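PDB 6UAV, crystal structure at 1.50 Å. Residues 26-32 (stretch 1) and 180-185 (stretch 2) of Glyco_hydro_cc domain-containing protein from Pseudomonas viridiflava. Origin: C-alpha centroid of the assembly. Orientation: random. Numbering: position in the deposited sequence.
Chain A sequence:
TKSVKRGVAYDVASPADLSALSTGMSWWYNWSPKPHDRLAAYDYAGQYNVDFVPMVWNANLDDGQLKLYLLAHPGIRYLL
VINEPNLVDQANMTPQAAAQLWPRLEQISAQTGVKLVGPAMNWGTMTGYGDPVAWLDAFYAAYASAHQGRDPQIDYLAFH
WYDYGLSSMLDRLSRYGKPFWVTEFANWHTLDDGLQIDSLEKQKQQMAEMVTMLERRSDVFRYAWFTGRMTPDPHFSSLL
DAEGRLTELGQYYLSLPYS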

# COMPACT_ATOMS: atom_id res chain seq x y z
N SER A 26 12.09 -3.08 -4.17
CA SER A 26 11.66 -4.41 -4.62
C SER A 26 10.33 -4.35 -5.35
O SER A 26 10.11 -5.21 -6.21
CB SER A 26 11.66 -5.33 -3.47
OG SER A 26 13.01 -5.67 -3.22
N TRP A 27 9.44 -3.39 -5.05
CA TRP A 27 8.09 -3.48 -5.66
C TRP A 27 7.42 -2.12 -5.74
O TRP A 27 7.86 -1.17 -5.07
CB TRP A 27 7.23 -4.48 -4.87
CG TRP A 27 6.83 -3.97 -3.52
CD1 TRP A 27 7.63 -3.85 -2.41
CD2 TRP A 27 5.57 -3.38 -3.15
NE1 TRP A 27 6.95 -3.27 -1.37
CE2 TRP A 27 5.68 -2.98 -1.80
CE3 TRP A 27 4.37 -3.18 -3.81
CZ2 TRP A 27 4.59 -2.47 -1.11
CZ3 TRP A 27 3.31 -2.67 -3.12
CH2 TRP A 27 3.42 -2.28 -1.81
N TRP A 28 6.39 -2.06 -6.52
CA TRP A 28 5.54 -0.85 -6.55
C TRP A 28 4.11 -1.23 -6.85
O TRP A 28 3.83 -2.36 -7.25
CB TRP A 28 6.04 0.18 -7.58
CG TRP A 28 5.58 0.01 -9.01
CD1 TRP A 28 4.59 0.73 -9.61
CD2 TRP A 28 6.06 -0.89 -10.02
NE1 TRP A 28 4.46 0.39 -10.93
CE2 TRP A 28 5.36 -0.60 -11.21
CE3 TRP A 28 7.06 -1.88 -10.03
CZ2 TRP A 28 5.59 -1.29 -12.40
CZ3 TRP A 28 7.30 -2.52 -11.23
CH2 TRP A 28 6.55 -2.27 -12.37
N TYR A 29 3.22 -0.26 -6.72
CA TYR A 29 1.83 -0.47 -7.15
C TYR A 29 1.32 0.90 -7.52
O TYR A 29 1.99 1.88 -7.20
CB TYR A 29 1.02 -1.17 -6.06
CG TYR A 29 0.59 -0.25 -4.95
CD1 TYR A 29 1.49 0.19 -3.97
CD2 TYR A 29 -0.71 0.19 -4.88
CE1 TYR A 29 1.08 1.02 -2.95
CE2 TYR A 29 -1.12 1.02 -3.88
CZ TYR A 29 -0.22 1.46 -2.91
OH TYR A 29 -0.64 2.28 -1.90
N ASN A 30 0.18 0.94 -8.19
CA ASN A 30 -0.33 2.19 -8.79
C ASN A 30 -1.83 2.32 -8.56
O ASN A 30 -2.44 3.07 -9.30
CB ASN A 30 0.00 2.29 -10.28
CG ASN A 30 -0.75 1.27 -11.10
OD1 ASN A 30 -1.48 0.44 -10.53
ND2 ASN A 30 -0.60 1.36 -12.42
N TRP A 31 -2.35 1.71 -7.51
CA TRP A 31 -3.78 1.79 -7.14
C TRP A 31 -4.68 1.20 -8.24
O TRP A 31 -5.85 1.48 -8.23
CB TRP A 31 -4.21 3.22 -6.79
CG TRP A 31 -3.43 3.77 -5.65
CD1 TRP A 31 -3.70 3.64 -4.32
CD2 TRP A 31 -2.25 4.60 -5.73
NE1 TRP A 31 -2.76 4.29 -3.57
CE2 TRP A 31 -1.85 4.88 -4.39
CE3 TRP A 31 -1.51 5.13 -6.79
CZ2 TRP A 31 -0.73 5.69 -4.11
CZ3 TRP A 31 -0.43 5.95 -6.51
CH2 TRP A 31 -0.04 6.18 -5.20
N SER A 32 -4.15 0.40 -9.16
CA SER A 32 -4.94 -0.04 -10.33
C SER A 32 -4.58 -1.47 -10.64
O SER A 32 -3.60 -2.02 -10.11
CB SER A 32 -4.70 0.85 -11.53
OG SER A 32 -3.66 0.32 -12.26
N PHE A 180 0.62 -7.17 8.21
CA PHE A 180 0.31 -5.91 7.50
C PHE A 180 1.19 -5.75 6.27
O PHE A 180 2.37 -6.18 6.28
CB PHE A 180 0.59 -4.69 8.36
CG PHE A 180 -0.16 -4.73 9.66
CD1 PHE A 180 -1.47 -4.34 9.70
CD2 PHE A 180 0.50 -5.04 10.85
CE1 PHE A 180 -2.17 -4.34 10.89
CE2 PHE A 180 -0.19 -5.00 12.04
CZ PHE A 180 -1.53 -4.65 12.06
N TRP A 181 0.66 -5.02 5.31
CA TRP A 181 1.46 -4.21 4.37
C TRP A 181 1.12 -2.75 4.66
O TRP A 181 -0.10 -2.38 4.69
CB TRP A 181 1.10 -4.56 2.92
CG TRP A 181 1.46 -5.92 2.42
CD1 TRP A 181 1.51 -7.14 3.04
CD2 TRP A 181 1.77 -6.18 1.03
NE1 TRP A 181 1.82 -8.13 2.14
CE2 TRP A 181 1.98 -7.57 0.90
CE3 TRP A 181 1.94 -5.35 -0.08
CZ2 TRP A 181 2.32 -8.15 -0.33
CZ3 TRP A 181 2.25 -5.93 -1.28
CH2 TRP A 181 2.42 -7.31 -1.40
N VAL A 182 2.13 -1.89 4.82
CA VAL A 182 1.86 -0.46 5.05
C VAL A 182 2.06 0.20 3.69
O VAL A 182 3.21 0.50 3.34
CB VAL A 182 2.79 0.09 6.14
CG1 VAL A 182 2.65 1.59 6.24
CG2 VAL A 182 2.55 -0.56 7.51
N THR A 183 0.98 0.42 2.93
CA THR A 183 1.11 0.61 1.46
C THR A 183 1.15 2.09 1.09
O THR A 183 1.28 2.41 -0.09
CB THR A 183 0.00 -0.17 0.74
OG1 THR A 183 -1.25 0.25 1.29
CG2 THR A 183 0.21 -1.65 0.91
N GLU A 184 1.00 2.97 2.06
CA GLU A 184 1.30 4.41 1.92
C GLU A 184 1.80 4.89 3.28
O GLU A 184 1.12 4.68 4.33
CB GLU A 184 0.12 5.31 1.57
CG GLU A 184 -0.59 4.94 0.29
CD GLU A 184 -1.78 5.79 -0.06
OE1 GLU A 184 -1.94 6.92 0.50
OE2 GLU A 184 -2.61 5.32 -0.91
N PHE A 185 2.96 5.53 3.28
CA PHE A 185 3.44 6.25 4.48
C PHE A 185 4.43 7.33 4.10
O PHE A 185 5.03 7.32 3.03
CB PHE A 185 4.05 5.34 5.53
CG PHE A 185 5.37 4.73 5.22
CD1 PHE A 185 5.53 3.85 4.18
CD2 PHE A 185 6.50 5.13 5.94
CE1 PHE A 185 6.77 3.30 3.88
CE2 PHE A 185 7.72 4.55 5.67
CZ PHE A 185 7.86 3.66 4.63

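Two hydrogen bonds, both donated by aromatic side chains, anchor this contact. The shorter runs from Tyr 29 OH to the backbone oxygen of Thr 183, 2.6 Å from OH to O. The second runs from Trp 31 NE1 to Glu 184 OE2 at 2.9 Å, with an N-H...acceptor angle of 151°. Each acceptor lies at the edge of its partner's ring, near the ring plane, where an indole N-H or a phenol hydroxyl can reach it.

The backbones stay well apart: the strand axes approach no closer than 10.4 Å and cross at 68°, and even the nearest CA atoms, those of Tyr 29 and Thr 183, are 8.7 Å apart. Tyr 29 suits this, pointing toward the other stretch with chi1 in p and carrying its polar atom at the far end of a rigid ring. Trp 31 and Glu 184 both leave their backbones sideways, yet their ends come nearer and meet. Glu 184 has an extended chi2 (t), and its OE1 is hydrogen-bonded elsewhere in the structure, leaving neither oxygen unpaired. Its CG lies 3.4 Å from Tyr 29 OH.

Beyond these bonds the packing is aromatic. Trp 27 and Trp 181 both point toward the opposing stretch and form an edge-to-face pair, the edge of Trp 181 directed at the face of Trp 27, with six-membered ring centroids 5.1 Å apart and planes at 71°. Thr 183 suits its place with a small side chain that is part apolar, part polar: its methyl CG2 sits at the Trp 27 ring edge, 4.3 Å from Trp 27 CH2, while its OG1 is satisfied elsewhere. Trp 28 lies out of reach and Val 182 points away. The stretches bury 249 Å² between them, both sides summed; Trp 27, Tyr 29, Trp 181, Thr 183 and Glu 184 are buried, Trp 31 partly exposed.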